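Plm1 (Streptomyces sp. HK803, PDB 4HXY) probably reduces the beta-keto group of a polyketide intermediate with NADPH, as the ketoreductase of the first module in phoslactomycin biosynthesis. Local coordinates at residues A49-S54 with H75-H80; D58-G63 with G83-V88. All coordinates share one frame; numbering follows the deposited sequence.

Overall arrangement
After strand 6-14, the chain runs through strand 28-32 and helix 36-39. The loop that follows carries 49-54, then strand 59-63, helix 67-77 and strand 85-90 come in turn. Interaction 1 closes a loop from 49-54 to the end of helix 67-77. Interaction 2 closes one from strand 59-63 to strand 85-90. The segments alternate along the chain, so the two closures cross and do not nest. Interaction 1 ties a connecting loop to the helix, and interaction 2 pairs the two strands that this helix connects. Their centres are 13 Å apart, and Val77 packs on Val60 between them.

Interaction 1 of 2, residues A49-S54 with H75-H80; sequences ASWDRS and HEVAGH
Segment 49-54, in the loop between helix 36-39 and strand 59-63, is irregular and packs against the C-terminal end of helix 67-77. There a type II turn from Val77 to His80 turns the chain, with Gly79 at a positive phi. The backbones come nearest at Arg53 and His80, 6.7 Å between CA atoms. Trp51 has CG anti to its backbone N (chi1 178°), and its benzo end reaches the turn, where CH2 lies 3.6 Å from His80 CB. Its side chain also touches Leu29 of strand 28-32, and its indole N-H bonds Thr55 O. Arg53 lies across one indole face, with its CD above the rim. Arg53 CG sits over the centre of the His80 ring in a CH-pi contact, 3.5 Å from the centroid. The Arg53 chain bends at chi2 and carries the guanidinium to Glu76, where Arg53 NH2 and Glu76 OE1 form a salt bridge of 2.8 Å. The hydrogen bond in it is weak, with a poor N-H angle of 123° and the two planar groups turned 64° apart. A water accepts from Arg53 NE at 2.7 Å and donates to Glu76 O. NH1 bonds Trp51 O and Ala48 O. At His80, an alanine would remove the ring that Arg53 CG packs on, and would probably leave the Arg53 side chain less firmly placed. So held, the guanidinium would be expected to favour the carboxylate form of Glu76.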
ATOM      1  N   ALA A  49      -5.318   3.655  30.330  1.00 21.45           N
ATOM      2  CA  ALA A  49      -6.114   4.045  31.508  1.00 22.98           C
ATOM      3  C   ALA A  49      -5.258   4.282  32.750  1.00 23.19           C
ATOM      4  O   ALA A  49      -5.514   5.224  33.500  1.00 24.41           O
ATOM      5  CB  ALA A  49      -7.184   3.006  31.788  1.00 23.30           C
ATOM      6  N   SER A  50      -4.239   3.452  32.958  1.00 23.43           N
ATOM      7  CA  SER A  50      -3.417   3.507  34.184  1.00 23.36           C
ATOM      8  C   SER A  50      -2.212   4.454  34.126  1.00 23.92           C
ATOM      9  O   SER A  50      -1.674   4.846  35.160  1.00 24.08           O
ATOM     10  CB  SER A  50      -2.936   2.106  34.553  1.00 23.73           C
ATOM     11  OG  SER A  50      -1.931   1.640  33.661  1.00 21.51           O
ATOM     12  N   TRP A  51      -1.778   4.807  32.918  1.00 23.59           N
ATOM     13  CA  TRP A  51      -0.602   5.653  32.732  1.00 23.93           C
ATOM     14  C   TRP A  51      -0.815   7.040  33.344  1.00 25.16           C
ATOM     15  O   TRP A  51      -1.772   7.733  33.008  1.00 25.37           O
ATOM     16  CB  TRP A  51      -0.302   5.774  31.233  1.00 23.12           C
ATOM     17  CG  TRP A  51       0.848   6.643  30.847  1.00 21.17           C
ATOM     18  CD1 TRP A  51       1.992   6.892  31.560  1.00 18.95           C
ATOM     19  CD2 TRP A  51       0.998   7.322  29.600  1.00 17.81           C
ATOM     20  NE1 TRP A  51       2.821   7.722  30.842  1.00 18.73           N
ATOM     21  CE2 TRP A  51       2.240   7.987  29.629  1.00 17.53           C
ATOM     22  CE3 TRP A  51       0.200   7.434  28.458  1.00 16.99           C
ATOM     23  CZ2 TRP A  51       2.695   8.764  28.567  1.00 19.00           C
ATOM     24  CZ3 TRP A  51       0.655   8.203  27.400  1.00 16.82           C
ATOM     25  CH2 TRP A  51       1.884   8.868  27.466  1.00 17.30           C
ATOM     26  N   ASP A  52       0.076   7.417  34.253  1.00 27.09           N
ATOM     27  CA  ASP A  52       0.193   8.802  34.699  1.00 28.81           C
ATOM     28  C   ASP A  52       1.066   9.514  33.664  1.00 29.35           C
ATOM     29  O   ASP A  52       2.277   9.272  33.600  1.00 30.15           O
ATOM     30  CB  ASP A  52       0.841   8.870  36.086  1.00 29.58           C
ATOM     31  CG  ASP A  52       0.955  10.295  36.616  1.00 31.96           C
ATOM     32  OD1 ASP A  52       0.795  10.483  37.846  1.00 36.01           O
ATOM     33  OD2 ASP A  52       1.200  11.226  35.812  1.00 33.69           O
ATOM     34  N   ARG A  53       0.454  10.395  32.875  1.00 30.03           N
ATOM     35  CA  ARG A  53       1.123  11.040  31.740  1.00 30.72           C
ATOM     36  C   ARG A  53       2.364  11.869  32.093  1.00 31.03           C
ATOM     37  O   ARG A  53       3.113  12.279  31.193  1.00 32.08           O
ATOM     38  CB  ARG A  53       0.132  11.901  30.940  1.00 30.99           C
ATOM     39  CG  ARG A  53      -0.509  11.183  29.746  1.00 31.51           C
ATOM     40  CD  ARG A  53      -1.506  10.139  30.176  1.00 32.16           C
ATOM     41  NE  ARG A  53      -2.254   9.594  29.042  1.00 32.77           N
ATOM     42  CZ  ARG A  53      -3.080   8.555  29.110  1.00 33.99           C
ATOM     43  NH1 ARG A  53      -3.293   7.925  30.268  1.00 34.01           N
ATOM     44  NH2 ARG A  53      -3.701   8.138  28.016  1.00 33.57           N
ATOM     45  N   SER A  54       2.587  12.116  33.381  1.00 30.81           N
ATOM     46  CA  SER A  54       3.810  12.787  33.827  1.00 30.45           C
ATOM     47  C   SER A  54       5.028  11.851  33.832  1.00 29.39           C
ATOM     48  O   SER A  54       6.156  12.313  33.718  1.00 29.78           O
ATOM     49  CB  SER A  54       3.603  13.451  35.196  1.00 30.78           C
ATOM     50  OG  SER A  54       3.399  12.502  36.224  1.00 31.93           O
ATOM     51  N   HIS A  75      -1.916   9.077  18.704  1.00 10.02           N
ATOM     52  CA  HIS A  75      -2.592  10.218  19.319  1.00 11.69           C
ATOM     53  C   HIS A  75      -2.509  10.168  20.846  1.00 13.05           C
ATOM     54  O   HIS A  75      -2.467  11.220  21.500  1.00 13.21           O
ATOM     55  CB  HIS A  75      -4.058  10.300  18.888  1.00 11.57           C
ATOM     56  CG  HIS A  75      -4.244  10.649  17.448  1.00 13.28           C
ATOM     57  ND1 HIS A  75      -3.294  11.316  16.705  1.00 17.12           N
ATOM     58  CD2 HIS A  75      -5.274  10.402  16.605  1.00 13.69           C
ATOM     59  CE1 HIS A  75      -3.732  11.463  15.466  1.00 12.94           C
ATOM     60  NE2 HIS A  75      -4.933  10.928  15.383  1.00 16.74           N
ATOM     61  N   GLU A  76      -2.515   8.969  21.412  1.00 14.33           N
ATOM     62  CA  GLU A  76      -2.409   8.828  22.865  1.00 16.81           C
ATOM     63  C   GLU A  76      -1.079   9.304  23.400  1.00 17.78           C
ATOM     64  O   GLU A  76      -1.017   9.860  24.478  1.00 18.22           O
ATOM     65  CB  GLU A  76      -2.577   7.389  23.324  1.00 17.38           C
ATOM     66  CG  GLU A  76      -3.957   6.866  23.259  1.00 20.79           C
ATOM     67  CD  GLU A  76      -4.906   7.439  24.296  1.00 24.15           C
ATOM     68  OE1 GLU A  76      -4.482   8.002  25.313  1.00 28.03           O
ATOM     69  OE2 GLU A  76      -6.104   7.319  24.062  1.00 28.31           O
ATOM     70  N   VAL A  77      -0.013   9.014  22.674  1.00 30.00           N
ATOM     71  CA  VAL A  77       1.321   9.390  23.129  1.00 30.00           C
ATOM     72  C   VAL A  77       1.810  10.746  22.636  1.00 30.00           C
ATOM     73  O   VAL A  77       2.903  11.161  22.966  1.00 30.00           O
ATOM     74  CB  VAL A  77       2.379   8.295  22.858  1.00 20.00           C
ATOM     75  CG1 VAL A  77       1.999   7.023  23.572  1.00 20.00           C
ATOM     76  CG2 VAL A  77       2.567   8.059  21.396  1.00 20.00           C
ATOM     77  N   ALA A  78       1.004  11.411  21.827  1.00 23.25           N
ATOM     78  CA  ALA A  78       1.399  12.698  21.309  1.00 24.64           C
ATOM     79  C   ALA A  78       1.525  13.691  22.431  1.00 25.35           C
ATOM     80  O   ALA A  78       0.656  13.790  23.282  1.00 26.66           O
ATOM     81  CB  ALA A  78       0.358  13.179  20.330  1.00 24.93           C
ATOM     82  N   GLY A  79       2.592  14.455  22.415  1.00 26.19           N
ATOM     83  CA  GLY A  79       2.755  15.492  23.402  1.00 26.30           C
ATOM     84  C   GLY A  79       3.215  15.011  24.755  1.00 26.05           C
ATOM     85  O   GLY A  79       3.299  15.796  25.685  1.00 27.25           O
ATOM     86  N   HIS A  80       3.524  13.727  24.862  1.00 25.34           N
ATOM     87  CA  HIS A  80       4.036  13.172  26.101  1.00 24.35           C
ATOM     88  C   HIS A  80       5.342  12.470  25.836  1.00 23.56           C
ATOM     89  O   HIS A  80       5.464  11.778  24.845  1.00 23.44           O
ATOM     90  CB  HIS A  80       3.048  12.192  26.712  1.00 24.48           C
ATOM     91  CG  HIS A  80       1.698  12.775  26.955  1.00 26.54           C
ATOM     92  ND1 HIS A  80       1.483  13.804  27.842  1.00 28.33           N
ATOM     93  CD2 HIS A  80       0.490  12.469  26.434  1.00 27.83           C
ATOM     94  CE1 HIS A  80       0.202  14.113  27.850  1.00 28.96           C
ATOM     95  NE2 HIS A  80      -0.423  13.314  27.008  1.00 29.84           N
TER
HETATM   96  O   HOH W   1      -2.547  10.547  26.495  1.00 26.28           O

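Interaction 2 of 2, residues D58-G63 with G83-V88; sequences DGVLVG and GPVWCV
Strands 59-63 and 85-88 run parallel, their axes 4.6 Å apart at the closest and inclined at 23°, with Val60 beside Val85, Leu61 beside Trp86, Val62 beside Cys87 and Gly63 beside Val88. Four backbone hydrogen bonds alternate between the two segments. Val60 N gives to Pro84 O at 2.9 Å, from above the carbonyl plane. Trp86 N returns a nearly straight bond to Val60 O at 2.8 Å. Val62 N then gives to Trp86 O, and Val88 N to Val62 O, both nearly along the C=O axis. At the N-terminal end of the pair, Gly83 CA makes a CA-H...O contact with Asp58 O. A CB on Gly83 would fall only 2.0 Å from Asp58 O.

Val60, Val62, Val85 and Cys87 point to one face of the sheet. Val62 CG2, anti to its carbonyl carbon, meets Val85 CG1 at 4.1 Å, and Val60 CB meets Val85 CG2. Cys87 SG, anti to its backbone N, lies 3.7 Å from Val62 O.

The two strands and helix 67-77 form a beta-alpha-beta unit in the N-terminal part of the chain, consistent with the Rossmann-like structural subdomain of modular ketoreductases, distinct from the NADPH-binding part. Strand 28-32 pairs with the other edge of 59-63, and strand 125-131 with that of 85-90.

Leu61, Trp86 and Val88 lie on the opposite face. Leu61 CG is anti to its backbone N, and the side chain reaches across to the neighbouring strand. There Leu61 CD1 touches Val88 CG1 at 3.8 Å and Trp86 CB at 4.1 Å, with the Leu61 and Val88 side chains crossing at about a right angle. The indole of Trp86 leads away from Leu61 to Thr146 and Leu147 of helix 137-148, while Val88 packs on Leu143 of the same helix.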
ATOM      1  N   ASP A  58       9.510   3.629  29.451  1.00 13.62           N
ATOM      2  CA  ASP A  58      10.771   3.241  28.816  1.00 13.04           C
ATOM      3  C   ASP A  58      10.549   2.821  27.364  1.00 11.90           C
ATOM      4  O   ASP A  58      11.469   2.847  26.553  1.00 11.45           O
ATOM      5  CB  ASP A  58      11.431   2.107  29.611  1.00 13.71           C
ATOM      6  CG  ASP A  58      11.826   2.549  31.031  1.00 15.16           C
ATOM      7  OD1 ASP A  58      12.381   3.657  31.129  1.00 19.55           O
ATOM      8  OD2 ASP A  58      11.561   1.826  32.017  1.00 17.31           O
ATOM      9  N   GLY A  59       9.311   2.425  27.055  1.00 11.58           N
ATOM     10  CA  GLY A  59       8.930   2.053  25.701  1.00 10.53           C
ATOM     11  C   GLY A  59       7.416   1.967  25.564  1.00  9.58           C
ATOM     12  O   GLY A  59       6.701   1.952  26.558  1.00  9.34           O
ATOM     13  N   VAL A  60       6.934   1.913  24.319  1.00  7.37           N
ATOM     14  CA  VAL A  60       5.511   1.767  24.020  1.00  7.57           C
ATOM     15  C   VAL A  60       5.345   0.594  23.065  1.00  7.19           C
ATOM     16  O   VAL A  60       6.065   0.500  22.069  1.00  7.78           O
ATOM     17  CB  VAL A  60       4.906   3.050  23.403  1.00  7.87           C
ATOM     18  CG1 VAL A  60       3.417   2.875  23.130  1.00  7.33           C
ATOM     19  CG2 VAL A  60       5.150   4.272  24.351  1.00  6.79           C
ATOM     20  N   LEU A  61       4.455  -0.342  23.397  1.00  7.40           N
ATOM     21  CA  LEU A  61       4.170  -1.440  22.505  1.00  7.27           C
ATOM     22  C   LEU A  61       2.710  -1.345  22.097  1.00  7.39           C
ATOM     23  O   LEU A  61       1.827  -1.294  22.947  1.00  8.11           O
ATOM     24  CB  LEU A  61       4.474  -2.799  23.141  1.00  7.40           C
ATOM     25  CG  LEU A  61       4.217  -3.989  22.209  1.00  8.03           C
ATOM     26  CD1 LEU A  61       5.163  -3.941  20.990  1.00  9.50           C
ATOM     27  CD2 LEU A  61       4.343  -5.322  22.958  1.00  8.49           C
ATOM     28  N   VAL A  62       2.492  -1.235  20.787  1.00  6.83           N
ATOM     29  CA  VAL A  62       1.172  -1.082  20.217  1.00  6.65           C
ATOM     30  C   VAL A  62       0.795  -2.322  19.444  1.00  7.24           C
ATOM     31  O   VAL A  62       1.492  -2.728  18.526  1.00  7.76           O
ATOM     32  CB  VAL A  62       1.116   0.090  19.220  1.00  6.26           C
ATOM     33  CG1 VAL A  62      -0.301   0.265  18.688  1.00  4.58           C
ATOM     34  CG2 VAL A  62       1.631   1.395  19.852  1.00  7.87           C
ATOM     35  N   GLY A  63      -0.343  -2.906  19.786  1.00  7.63           N
ATOM     36  CA  GLY A  63      -0.862  -4.040  19.060  1.00  7.18           C
ATOM     37  C   GLY A  63      -1.968  -3.562  18.144  1.00  8.34           C
ATOM     38  O   GLY A  63      -2.998  -3.090  18.641  1.00  9.60           O
ATOM     39  N   GLY A  83       9.649   6.488  25.617  1.00 14.11           N
ATOM     40  CA  GLY A  83      10.662   5.806  24.850  1.00 13.63           C
ATOM     41  C   GLY A  83      10.137   5.394  23.485  1.00 13.24           C
ATOM     42  O   GLY A  83       9.034   5.801  23.081  1.00 12.53           O
ATOM     43  N   PRO A  84      10.912   4.563  22.775  1.00 12.46           N
ATOM     44  CA  PRO A  84      10.550   4.143  21.420  1.00 11.63           C
ATOM     45  C   PRO A  84       9.171   3.473  21.328  1.00 10.37           C
ATOM     46  O   PRO A  84       8.807   2.682  22.197  1.00 10.17           O
ATOM     47  CB  PRO A  84      11.640   3.127  21.063  1.00 12.28           C
ATOM     48  CG  PRO A  84      12.764   3.372  22.017  1.00 14.18           C
ATOM     49  CD  PRO A  84      12.143   3.907  23.257  1.00 12.99           C
ATOM     50  N   VAL A  85       8.446   3.799  20.266  1.00  9.31           N
ATOM     51  CA  VAL A  85       7.129   3.262  19.996  1.00  8.71           C
ATOM     52  C   VAL A  85       7.248   2.143  18.979  1.00  7.86           C
ATOM     53  O   VAL A  85       7.635   2.366  17.824  1.00  7.34           O
ATOM     54  CB  VAL A  85       6.204   4.337  19.432  1.00  8.54           C
ATOM     55  CG1 VAL A  85       4.840   3.762  19.105  1.00  9.43           C
ATOM     56  CG2 VAL A  85       6.085   5.499  20.440  1.00 10.98           C
ATOM     57  N   TRP A  86       6.897   0.950  19.422  1.00  7.06           N
ATOM     58  CA  TRP A  86       6.960  -0.242  18.598  1.00  7.17           C
ATOM     59  C   TRP A  86       5.550  -0.723  18.352  1.00  7.53           C
ATOM     60  O   TRP A  86       4.710  -0.670  19.261  1.00  7.91           O
ATOM     61  CB  TRP A  86       7.775  -1.324  19.328  1.00  6.75           C
ATOM     62  CG  TRP A  86       9.236  -1.106  19.248  1.00  9.24           C
ATOM     63  CD1 TRP A  86      10.027  -0.433  20.143  1.00  9.71           C
ATOM     64  CD2 TRP A  86      10.107  -1.553  18.200  1.00  8.76           C
ATOM     65  NE1 TRP A  86      11.331  -0.425  19.697  1.00 10.96           N
ATOM     66  CE2 TRP A  86      11.404  -1.094  18.509  1.00  9.73           C
ATOM     67  CE3 TRP A  86       9.907  -2.270  17.020  1.00  9.95           C
ATOM     68  CZ2 TRP A  86      12.501  -1.350  17.681  1.00 11.70           C
ATOM     69  CZ3 TRP A  86      10.983  -2.510  16.196  1.00 10.86           C
ATOM     70  CH2 TRP A  86      12.267  -2.066  16.533  1.00 10.58           C
ATOM     71  N   CYS A  87       5.291  -1.197  17.137  1.00  7.42           N
ATOM     72  CA  CYS A  87       3.973  -1.689  16.754  1.00  7.33           C
ATOM     73  C   CYS A  87       4.078  -3.127  16.270  1.00  7.73           C
ATOM     74  O   CYS A  87       4.843  -3.407  15.334  1.00  7.58           O
ATOM     75  CB  CYS A  87       3.377  -0.795  15.670  1.00  6.94           C
ATOM     76  SG  CYS A  87       1.724  -1.318  15.148  1.00  9.03           S
ATOM     77  N   VAL A  88       3.320  -4.029  16.898  1.00  7.25           N
ATOM     78  CA  VAL A  88       3.282  -5.436  16.463  1.00  8.01           C
ATOM     79  C   VAL A  88       1.978  -5.767  15.729  1.00  8.15           C
ATOM     80  O   VAL A  88       0.900  -5.323  16.112  1.00  8.52           O
ATOM     81  CB  VAL A  88       3.485  -6.447  17.613  1.00  8.91           C
ATOM     82  CG1 VAL A  88       4.913  -6.405  18.098  1.00 10.54           C
ATOM     83  CG2 VAL A  88       2.490  -6.197  18.767  1.00  8.36           C
TER